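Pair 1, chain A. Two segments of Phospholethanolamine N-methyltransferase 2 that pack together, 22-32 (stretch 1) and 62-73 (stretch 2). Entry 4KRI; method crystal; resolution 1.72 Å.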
# COMPACT_ATOMS: atom_id res chain seq x y z
N GLU A 22 -17.20 -11.50 17.40
CA GLU A 22 -17.70 -12.49 16.48
C GLU A 22 -18.94 -11.89 15.83
O GLU A 22 -19.82 -11.37 16.52
CB GLU A 22 -18.02 -13.81 17.19
CG GLU A 22 -16.76 -14.56 17.64
CD GLU A 22 -15.85 -14.94 16.50
OE1 GLU A 22 -16.34 -15.37 15.43
OE2 GLU A 22 -14.62 -14.82 16.65
N PRO A 23 -19.00 -11.95 14.50
CA PRO A 23 -20.12 -11.32 13.80
C PRO A 23 -21.43 -12.05 14.08
O PRO A 23 -21.47 -13.30 14.07
CB PRO A 23 -19.73 -11.43 12.32
CG PRO A 23 -18.81 -12.65 12.27
CD PRO A 23 -18.08 -12.65 13.58
N GLN A 24 -22.50 -11.31 14.34
CA GLN A 24 -23.77 -11.95 14.69
C GLN A 24 -24.46 -12.56 13.49
O GLN A 24 -25.02 -13.65 13.58
CB GLN A 24 -24.72 -10.96 15.37
CG GLN A 24 -24.25 -10.49 16.76
CD GLN A 24 -25.18 -9.45 17.36
OE1 GLN A 24 -25.72 -8.61 16.65
NE2 GLN A 24 -25.37 -9.51 18.67
N GLN A 25 -24.42 -11.85 12.37
CA GLN A 25 -25.02 -12.36 11.13
C GLN A 25 -24.02 -12.29 9.99
O GLN A 25 -23.49 -11.22 9.68
CB GLN A 25 -26.26 -11.54 10.74
CG GLN A 25 -27.42 -11.62 11.73
CD GLN A 25 -28.16 -12.94 11.70
OE1 GLN A 25 -28.28 -13.60 10.66
NE2 GLN A 25 -28.67 -13.35 12.86
N VAL A 26 -23.75 -13.44 9.36
CA VAL A 26 -22.80 -13.49 8.25
C VAL A 26 -23.50 -14.02 7.01
O VAL A 26 -24.30 -14.95 7.11
CB VAL A 26 -21.60 -14.39 8.60
CG1 VAL A 26 -20.72 -14.64 7.38
CG2 VAL A 26 -20.78 -13.74 9.68
N GLY A 27 -23.24 -13.40 5.86
CA GLY A 27 -23.73 -13.92 4.60
C GLY A 27 -22.52 -14.39 3.81
O GLY A 27 -21.45 -13.80 3.91
N ILE A 28 -22.70 -15.47 3.05
CA ILE A 28 -21.65 -16.02 2.21
C ILE A 28 -22.19 -16.22 0.80
O ILE A 28 -23.20 -16.87 0.60
CB ILE A 28 -21.18 -17.39 2.76
CG1 ILE A 28 -20.60 -17.21 4.17
CG2 ILE A 28 -20.13 -18.00 1.83
CD1 ILE A 28 -20.27 -18.51 4.88
N LEU A 29 -21.51 -15.62 -0.18
CA LEU A 29 -21.85 -15.84 -1.58
C LEU A 29 -20.66 -16.57 -2.19
O LEU A 29 -19.58 -16.00 -2.33
CB LEU A 29 -22.08 -14.50 -2.29
CG LEU A 29 -22.14 -14.51 -3.83
CD1 LEU A 29 -23.21 -15.46 -4.34
CD2 LEU A 29 -22.40 -13.09 -4.34
N CYS A 30 -20.86 -17.84 -2.52
CA CYS A 30 -19.77 -18.69 -2.97
C CYS A 30 -20.36 -19.85 -3.74
O CYS A 30 -21.05 -20.69 -3.16
CB CYS A 30 -18.98 -19.21 -1.76
SG CYS A 30 -17.49 -20.18 -2.15
N PRO A 31 -20.10 -19.90 -5.06
CA PRO A 31 -20.73 -20.94 -5.89
C PRO A 31 -20.14 -22.33 -5.66
O PRO A 31 -20.79 -23.32 -6.00
CB PRO A 31 -20.44 -20.45 -7.32
CG PRO A 31 -19.20 -19.64 -7.20
CD PRO A 31 -19.29 -18.96 -5.85
N GLN A 32 -18.93 -22.42 -5.10
CA GLN A 32 -18.31 -23.72 -4.86
C GLN A 32 -18.59 -24.23 -3.44
O GLN A 32 -18.12 -23.65 -2.46
CB GLN A 32 -16.80 -23.66 -5.15
CG GLN A 32 -16.03 -24.92 -4.75
CD GLN A 32 -16.52 -26.19 -5.44
OE1 GLN A 32 -16.86 -27.17 -4.78
NE2 GLN A 32 -16.54 -26.18 -6.77
N SER A 62 -30.12 -9.69 4.57
CA SER A 62 -30.21 -8.34 5.12
C SER A 62 -29.64 -8.29 6.53
O SER A 62 -29.44 -9.33 7.16
CB SER A 62 -31.66 -7.84 5.14
OG SER A 62 -32.41 -8.48 6.16
N ASN A 63 -29.39 -7.07 7.02
CA ASN A 63 -28.90 -6.86 8.38
C ASN A 63 -27.61 -7.66 8.67
O ASN A 63 -27.41 -8.16 9.79
CB ASN A 63 -29.99 -7.20 9.41
CG ASN A 63 -29.78 -6.50 10.74
OD1 ASN A 63 -29.47 -5.31 10.79
ND2 ASN A 63 -29.96 -7.24 11.83
N LEU A 64 -26.75 -7.80 7.67
CA LEU A 64 -25.53 -8.59 7.84
C LEU A 64 -24.44 -7.78 8.52
O LEU A 64 -24.25 -6.59 8.22
CB LEU A 64 -24.99 -9.07 6.50
CG LEU A 64 -25.87 -9.99 5.66
CD1 LEU A 64 -25.10 -10.37 4.42
CD2 LEU A 64 -26.25 -11.25 6.43
N ASP A 65 -23.70 -8.43 9.41
CA ASP A 65 -22.49 -7.81 9.95
C ASP A 65 -21.29 -8.03 9.04
O ASP A 65 -20.34 -7.26 9.05
CB ASP A 65 -22.22 -8.36 11.35
CG ASP A 65 -23.38 -8.10 12.29
OD1 ASP A 65 -23.55 -6.93 12.70
OD2 ASP A 65 -24.13 -9.06 12.60
N ALA A 66 -21.33 -9.09 8.24
CA ALA A 66 -20.26 -9.36 7.30
C ALA A 66 -20.83 -10.14 6.14
O ALA A 66 -21.70 -10.99 6.31
CB ALA A 66 -19.13 -10.17 7.95
N LEU A 67 -20.33 -9.82 4.96
CA LEU A 67 -20.67 -10.54 3.75
C LEU A 67 -19.35 -10.98 3.14
O LEU A 67 -18.49 -10.15 2.84
CB LEU A 67 -21.37 -9.59 2.79
CG LEU A 67 -21.69 -10.16 1.41
CD1 LEU A 67 -22.61 -11.38 1.50
CD2 LEU A 67 -22.32 -9.08 0.55
N ILE A 68 -19.20 -12.29 2.97
CA ILE A 68 -17.99 -12.85 2.38
C ILE A 68 -18.33 -13.35 0.99
O ILE A 68 -19.21 -14.19 0.83
CB ILE A 68 -17.47 -14.02 3.22
CG1 ILE A 68 -17.24 -13.55 4.67
CG2 ILE A 68 -16.18 -14.57 2.64
CD1 ILE A 68 -16.99 -14.67 5.64
N VAL A 69 -17.64 -12.82 -0.02
CA VAL A 69 -17.95 -13.17 -1.40
C VAL A 69 -16.71 -13.81 -1.99
O VAL A 69 -15.67 -13.18 -2.10
CB VAL A 69 -18.34 -11.92 -2.22
CG1 VAL A 69 -18.66 -12.29 -3.67
CG2 VAL A 69 -19.53 -11.24 -1.59
N ASN A 70 -16.83 -15.08 -2.36
CA ASN A 70 -15.65 -15.85 -2.71
C ASN A 70 -15.74 -16.47 -4.12
O ASN A 70 -16.53 -17.38 -4.35
CB ASN A 70 -15.44 -16.96 -1.67
CG ASN A 70 -14.13 -17.69 -1.85
OD1 ASN A 70 -13.15 -17.11 -2.31
ND2 ASN A 70 -14.10 -18.96 -1.50
N GLN A 71 -14.94 -15.94 -5.04
CA GLN A 71 -14.88 -16.44 -6.42
C GLN A 71 -16.25 -16.46 -7.10
O GLN A 71 -16.60 -17.42 -7.79
CB GLN A 71 -14.25 -17.83 -6.47
CG GLN A 71 -12.79 -17.85 -6.01
CD GLN A 71 -11.78 -17.38 -7.08
OE1 GLN A 71 -11.92 -16.31 -7.70
NE2 GLN A 71 -10.74 -18.19 -7.27
N ALA A 72 -17.00 -15.38 -6.93
CA ALA A 72 -18.38 -15.34 -7.40
C ALA A 72 -18.60 -14.31 -8.51
O ALA A 72 -19.71 -14.22 -9.06
CB ALA A 72 -19.32 -15.05 -6.22
N LEU A 73 -17.56 -13.56 -8.85
CA LEU A 73 -17.74 -12.39 -9.71
C LEU A 73 -17.07 -12.48 -11.08
O LEU A 73 -16.74 -11.45 -11.66
CB LEU A 73 -17.24 -11.13 -9.00
CG LEU A 73 -17.91 -10.78 -7.68
CD1 LEU A 73 -17.56 -9.35 -7.28
CD2 LEU A 73 -19.41 -10.96 -7.78
O HOH W 1 -24.00 -6.74 15.23

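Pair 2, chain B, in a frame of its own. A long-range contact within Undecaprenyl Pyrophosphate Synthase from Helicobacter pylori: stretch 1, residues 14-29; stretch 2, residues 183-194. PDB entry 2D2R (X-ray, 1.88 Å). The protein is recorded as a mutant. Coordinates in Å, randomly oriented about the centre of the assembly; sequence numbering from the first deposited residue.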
# COMPACT_ATOMS: atom_id res chain seq x y z
N SER B 14 21.84 5.61 -3.56
CA SER B 14 22.53 4.36 -3.15
C SER B 14 21.46 3.33 -2.79
O SER B 14 21.13 2.43 -3.58
CB SER B 14 23.42 4.65 -1.93
OG SER B 14 24.24 5.79 -2.14
N THR B 15 20.94 3.45 -1.57
CA THR B 15 19.87 2.60 -1.07
C THR B 15 18.58 3.09 -1.72
O THR B 15 17.60 2.35 -1.84
CB THR B 15 19.77 2.73 0.45
OG1 THR B 15 20.70 1.83 1.05
CG2 THR B 15 18.37 2.39 0.95
N LEU B 16 18.59 4.35 -2.14
CA LEU B 16 17.43 4.93 -2.78
C LEU B 16 17.55 4.83 -4.28
O LEU B 16 18.32 5.55 -4.90
CB LEU B 16 17.28 6.39 -2.38
CG LEU B 16 16.09 7.10 -3.03
CD1 LEU B 16 14.82 6.33 -2.68
CD2 LEU B 16 15.99 8.52 -2.56
N LYS B 17 16.79 3.92 -4.88
CA LYS B 17 16.84 3.76 -6.31
C LYS B 17 15.56 4.18 -7.01
O LYS B 17 15.61 4.78 -8.08
CB LYS B 17 17.15 2.31 -6.68
CG LYS B 17 18.52 1.87 -6.25
CD LYS B 17 18.76 0.46 -6.72
CE LYS B 17 20.21 0.01 -6.49
NZ LYS B 17 21.20 0.68 -7.41
N HIS B 18 14.41 3.89 -6.39
CA HIS B 18 13.12 4.22 -7.01
C HIS B 18 12.30 5.05 -6.04
O HIS B 18 11.97 4.57 -4.93
CB HIS B 18 12.39 2.90 -7.33
CG HIS B 18 11.08 3.08 -8.04
ND1 HIS B 18 10.34 2.01 -8.51
CD2 HIS B 18 10.39 4.19 -8.38
CE1 HIS B 18 9.25 2.46 -9.09
NE2 HIS B 18 9.25 3.78 -9.03
N LEU B 19 11.97 6.29 -6.45
CA LEU B 19 11.18 7.23 -5.67
C LEU B 19 9.86 7.35 -6.40
O LEU B 19 9.85 7.44 -7.63
CB LEU B 19 11.86 8.60 -5.59
CG LEU B 19 11.08 9.83 -5.07
CD1 LEU B 19 10.66 9.64 -3.60
CD2 LEU B 19 11.97 11.12 -5.17
N ALA B 20 8.75 7.34 -5.66
CA ALA B 20 7.43 7.43 -6.27
C ALA B 20 6.70 8.57 -5.58
O ALA B 20 6.82 8.75 -4.36
CB ALA B 20 6.65 6.12 -6.06
N ILE B 21 5.96 9.36 -6.33
CA ILE B 21 5.31 10.46 -5.68
C ILE B 21 3.87 10.64 -6.05
O ILE B 21 3.52 10.58 -7.22
CB ILE B 21 6.04 11.81 -5.99
CG1 ILE B 21 7.53 11.74 -5.59
CG2 ILE B 21 5.32 12.90 -5.21
CD1 ILE B 21 8.33 13.03 -5.93
N ILE B 22 3.01 10.83 -5.02
CA ILE B 22 1.59 11.15 -5.27
C ILE B 22 1.67 12.70 -5.17
O ILE B 22 1.91 13.27 -4.11
CB ILE B 22 0.68 10.52 -4.16
CG1 ILE B 22 0.66 8.99 -4.38
CG2 ILE B 22 -0.75 11.10 -4.23
CD1 ILE B 22 0.25 8.18 -3.20
N MET B 23 1.51 13.37 -6.31
CA MET B 23 1.62 14.83 -6.36
C MET B 23 0.28 15.46 -6.02
O MET B 23 -0.48 15.83 -6.90
CB MET B 23 2.06 15.24 -7.76
CG MET B 23 3.24 14.47 -8.26
SD MET B 23 3.63 14.88 -9.99
CE MET B 23 2.17 14.09 -10.83
N ASP B 24 -0.03 15.60 -4.75
CA ASP B 24 -1.30 16.16 -4.40
C ASP B 24 -1.20 17.64 -3.94
O ASP B 24 -0.12 18.13 -3.60
CB ASP B 24 -1.92 15.27 -3.32
CG ASP B 24 -3.40 15.49 -3.14
OD1 ASP B 24 -4.09 15.78 -4.16
OD2 ASP B 24 -3.89 15.38 -1.97
N GLY B 25 -2.34 18.35 -3.96
CA GLY B 25 -2.36 19.75 -3.54
C GLY B 25 -2.44 20.84 -4.62
O GLY B 25 -2.43 22.02 -4.30
N ASN B 26 -2.50 20.47 -5.90
CA ASN B 26 -2.56 21.44 -7.00
C ASN B 26 -3.73 22.40 -6.98
O ASN B 26 -3.59 23.60 -6.74
CB ASN B 26 -2.61 20.73 -8.35
CG ASN B 26 -1.26 20.26 -8.82
OD1 ASN B 26 -1.14 19.68 -9.91
ND2 ASN B 26 -0.22 20.52 -8.02
N GLY B 27 -4.89 21.86 -7.31
CA GLY B 27 -6.08 22.69 -7.35
C GLY B 27 -6.27 23.43 -6.05
O GLY B 27 -6.72 24.56 -6.02
N ARG B 28 -5.90 22.78 -4.96
CA ARG B 28 -6.05 23.37 -3.66
C ARG B 28 -5.09 24.56 -3.45
O ARG B 28 -5.43 25.53 -2.77
CB ARG B 28 -5.81 22.29 -2.63
CG ARG B 28 -6.33 22.60 -1.28
CD ARG B 28 -6.03 21.46 -0.39
NE ARG B 28 -6.05 21.92 0.98
CZ ARG B 28 -5.20 21.52 1.91
NH1 ARG B 28 -4.25 20.64 1.61
NH2 ARG B 28 -5.29 22.02 3.14
N TRP B 29 -3.90 24.47 -4.03
CA TRP B 29 -2.88 25.51 -3.93
C TRP B 29 -3.36 26.74 -4.68
O TRP B 29 -3.01 27.88 -4.36
CB TRP B 29 -1.57 25.01 -4.54
CG TRP B 29 -0.55 26.06 -4.80
CD1 TRP B 29 0.40 26.52 -3.95
CD2 TRP B 29 -0.36 26.78 -6.03
NE1 TRP B 29 1.19 27.46 -4.56
CE2 TRP B 29 0.74 27.64 -5.85
CE3 TRP B 29 -1.02 26.77 -7.27
CZ2 TRP B 29 1.21 28.50 -6.86
CZ3 TRP B 29 -0.56 27.62 -8.28
CH2 TRP B 29 0.55 28.47 -8.06
N LEU B 183 11.27 -2.66 -13.54
CA LEU B 183 11.70 -1.47 -12.83
C LEU B 183 12.01 -2.00 -11.42
O LEU B 183 11.52 -3.06 -11.04
CB LEU B 183 10.58 -0.43 -12.74
CG LEU B 183 10.05 0.10 -14.08
CD1 LEU B 183 8.85 1.03 -13.81
CD2 LEU B 183 11.18 0.84 -14.84
N PRO B 184 12.83 -1.30 -10.65
CA PRO B 184 13.09 -1.85 -9.31
C PRO B 184 11.84 -1.55 -8.45
O PRO B 184 10.98 -0.77 -8.84
CB PRO B 184 14.31 -1.08 -8.84
CG PRO B 184 14.23 0.24 -9.56
CD PRO B 184 13.53 -0.03 -10.89
N GLU B 185 11.76 -2.19 -7.29
CA GLU B 185 10.62 -1.93 -6.44
C GLU B 185 10.75 -0.51 -5.89
O GLU B 185 11.82 0.14 -5.97
CB GLU B 185 10.56 -2.93 -5.26
CG GLU B 185 10.26 -4.38 -5.67
CD GLU B 185 8.90 -4.57 -6.39
OE1 GLU B 185 7.84 -4.58 -5.71
OE2 GLU B 185 8.89 -4.73 -7.62
N VAL B 186 9.66 -0.02 -5.34
CA VAL B 186 9.68 1.32 -4.78
C VAL B 186 10.42 1.37 -3.44
O VAL B 186 10.12 0.56 -2.54
CB VAL B 186 8.26 1.84 -4.59
CG1 VAL B 186 8.33 3.18 -3.85
CG2 VAL B 186 7.59 1.97 -5.92
N ASP B 187 11.36 2.32 -3.28
CA ASP B 187 12.07 2.44 -2.01
C ASP B 187 11.45 3.46 -1.06
O ASP B 187 11.53 3.30 0.16
CB ASP B 187 13.52 2.85 -2.20
CG ASP B 187 14.31 1.82 -2.96
OD1 ASP B 187 14.47 0.70 -2.46
OD2 ASP B 187 14.75 2.14 -4.10
N LEU B 188 10.87 4.51 -1.63
CA LEU B 188 10.32 5.57 -0.83
C LEU B 188 9.12 6.08 -1.61
O LEU B 188 9.25 6.42 -2.78
CB LEU B 188 11.43 6.66 -0.62
CG LEU B 188 11.26 8.17 -0.50
CD1 LEU B 188 9.99 8.58 0.19
CD2 LEU B 188 12.47 8.82 0.15
N LEU B 189 7.95 6.05 -0.99
CA LEU B 189 6.70 6.52 -1.61
C LEU B 189 6.32 7.78 -0.86
O LEU B 189 6.10 7.77 0.35
CB LEU B 189 5.58 5.45 -1.48
CG LEU B 189 4.20 5.95 -1.94
CD1 LEU B 189 4.28 6.34 -3.44
CD2 LEU B 189 3.18 4.88 -1.77
N LEU B 190 6.32 8.89 -1.58
CA LEU B 190 6.02 10.18 -0.96
C LEU B 190 4.70 10.71 -1.39
O LEU B 190 4.37 10.59 -2.57
CB LEU B 190 7.07 11.21 -1.38
CG LEU B 190 6.79 12.67 -1.10
CD1 LEU B 190 6.93 12.89 0.42
CD2 LEU B 190 7.88 13.56 -1.91
N ARG B 191 3.95 11.29 -0.47
CA ARG B 191 2.67 11.92 -0.83
C ARG B 191 2.65 13.35 -0.29
O ARG B 191 2.82 13.59 0.91
CB ARG B 191 1.44 11.15 -0.30
CG ARG B 191 0.14 11.88 -0.59
CD ARG B 191 -1.10 11.02 -0.51
NE ARG B 191 -2.27 11.78 -0.89
CZ ARG B 191 -3.42 11.24 -1.27
NH1 ARG B 191 -3.52 9.89 -1.27
NH2 ARG B 191 -4.41 12.02 -1.73
N THR B 192 2.49 14.31 -1.22
CA THR B 192 2.43 15.71 -0.84
C THR B 192 0.95 16.08 -0.63
O THR B 192 0.05 15.25 -0.85
CB THR B 192 3.05 16.59 -2.00
OG1 THR B 192 2.25 16.42 -3.17
CG2 THR B 192 4.50 16.13 -2.32
N GLY B 193 0.71 17.31 -0.16
CA GLY B 193 -0.64 17.78 0.04
C GLY B 193 -1.37 17.47 1.33
O GLY B 193 -2.54 17.80 1.45
N GLY B 194 -0.75 16.82 2.28
CA GLY B 194 -1.46 16.66 3.54
C GLY B 194 -2.22 15.37 3.86
O GLY B 194 -2.38 15.05 5.04
O HOH W 2 16.97 0.29 -3.47
O HOH W 3 -2.47 14.50 -0.10
O HOH W 4 -4.58 18.62 -0.29

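The sharpest difference lies where the chains enter the sheet, at the matched positions Gln25(A) and His18(B). Both side chains leave CA toward the other stretch, but in pair 1 the end of Gln25(A) leads away, and its closest side-chain approach is CB to Asn63(A) O at 3.7 Å. In pair 2 the His18(B) ring stays in the contact. Its ND1 donates to Pro184(B) O at 2.9 Å, while Val186(B) CG2 sits over one ring face, 3.8 Å from the ring centroid. An imidazole suits this place because it offers a polar edge to a carbonyl and a flat face to a methyl group at once.

The frame around this difference is nearly identical: 14 central residues superpose with an RMSD of 0.4 Å. In each pair two neighbouring strands run parallel, with axes 4.7 Å apart at closest approach and directions differing by 16° in pair 1 and 20° in pair 2. The hydrogen bonds alternate in the same rhythm. Gly27(A) N donates to Ala66(A) O at 2.9 Å and Gly27(A) O accepts from Ile68(A) N at 2.9 Å; at the matched positions, Ala20(B) N donates to Leu188(B) O at 3.1 Å and Ala20(B) O accepts from Leu190(B) N at 2.8 Å.

The closest side-chain match is an aspartate, Asp65(A) with Asp187(B), with side-chain centres 0.3 Å apart. Its short carboxylate reaches back to the opposite backbone: Asp65(A) OD2 accepts from Gln25(A) N at 2.8 Å, and Asp187(B) OD2 accepts from both Lys17(B) N at 2.8 Å and His18(B) N at 2.9 Å. The aspartate's own amide completes the clasp, Asp65(A) N donating to Gln25(A) O at 2.8 Å and Asp187(B) N to His18(B) O at 2.9 Å.

Within the strands, bulk is distributed differently. Gly27(A) leaves room for the ends of its neighbours: an ideal CB there would lie 2.6 Å from Leu64(A) CD1, a clash. The matched Ala20(B) faces Val186(B), whose shorter side chain leaves space, and its CB packs 4.0 Å from Val186(B) CG1 and 3.5 Å from Leu189(B) CD1. On the other face, small Ala66(A) lies beside Val26(A), CB to CG2 4.3 Å, whereas pair 2 places two leucines at these positions, with Leu19(B) CD1 3.5 Å from Leu188(B) CG.

At the far end, Leu29(A) and Val69(A) make an apolar contact, CD2 to CG1 3.9 Å. Their counterparts are Ile22(B) and Arg191(B). The arginine serves two surroundings: Ile22(B) CG2 lies over one face of its guanidinium, while NH2 forms a weak hydrogen bond within a salt bridge to Asp24(B) OD2 at 3.4 Å. Beyond it, Gln71(A) matches Gly193(B). Glycine suits the latter position because an ideal CB would lie 2.9 Å from Asp24(B) C, and its backbone angles alone call for glycine.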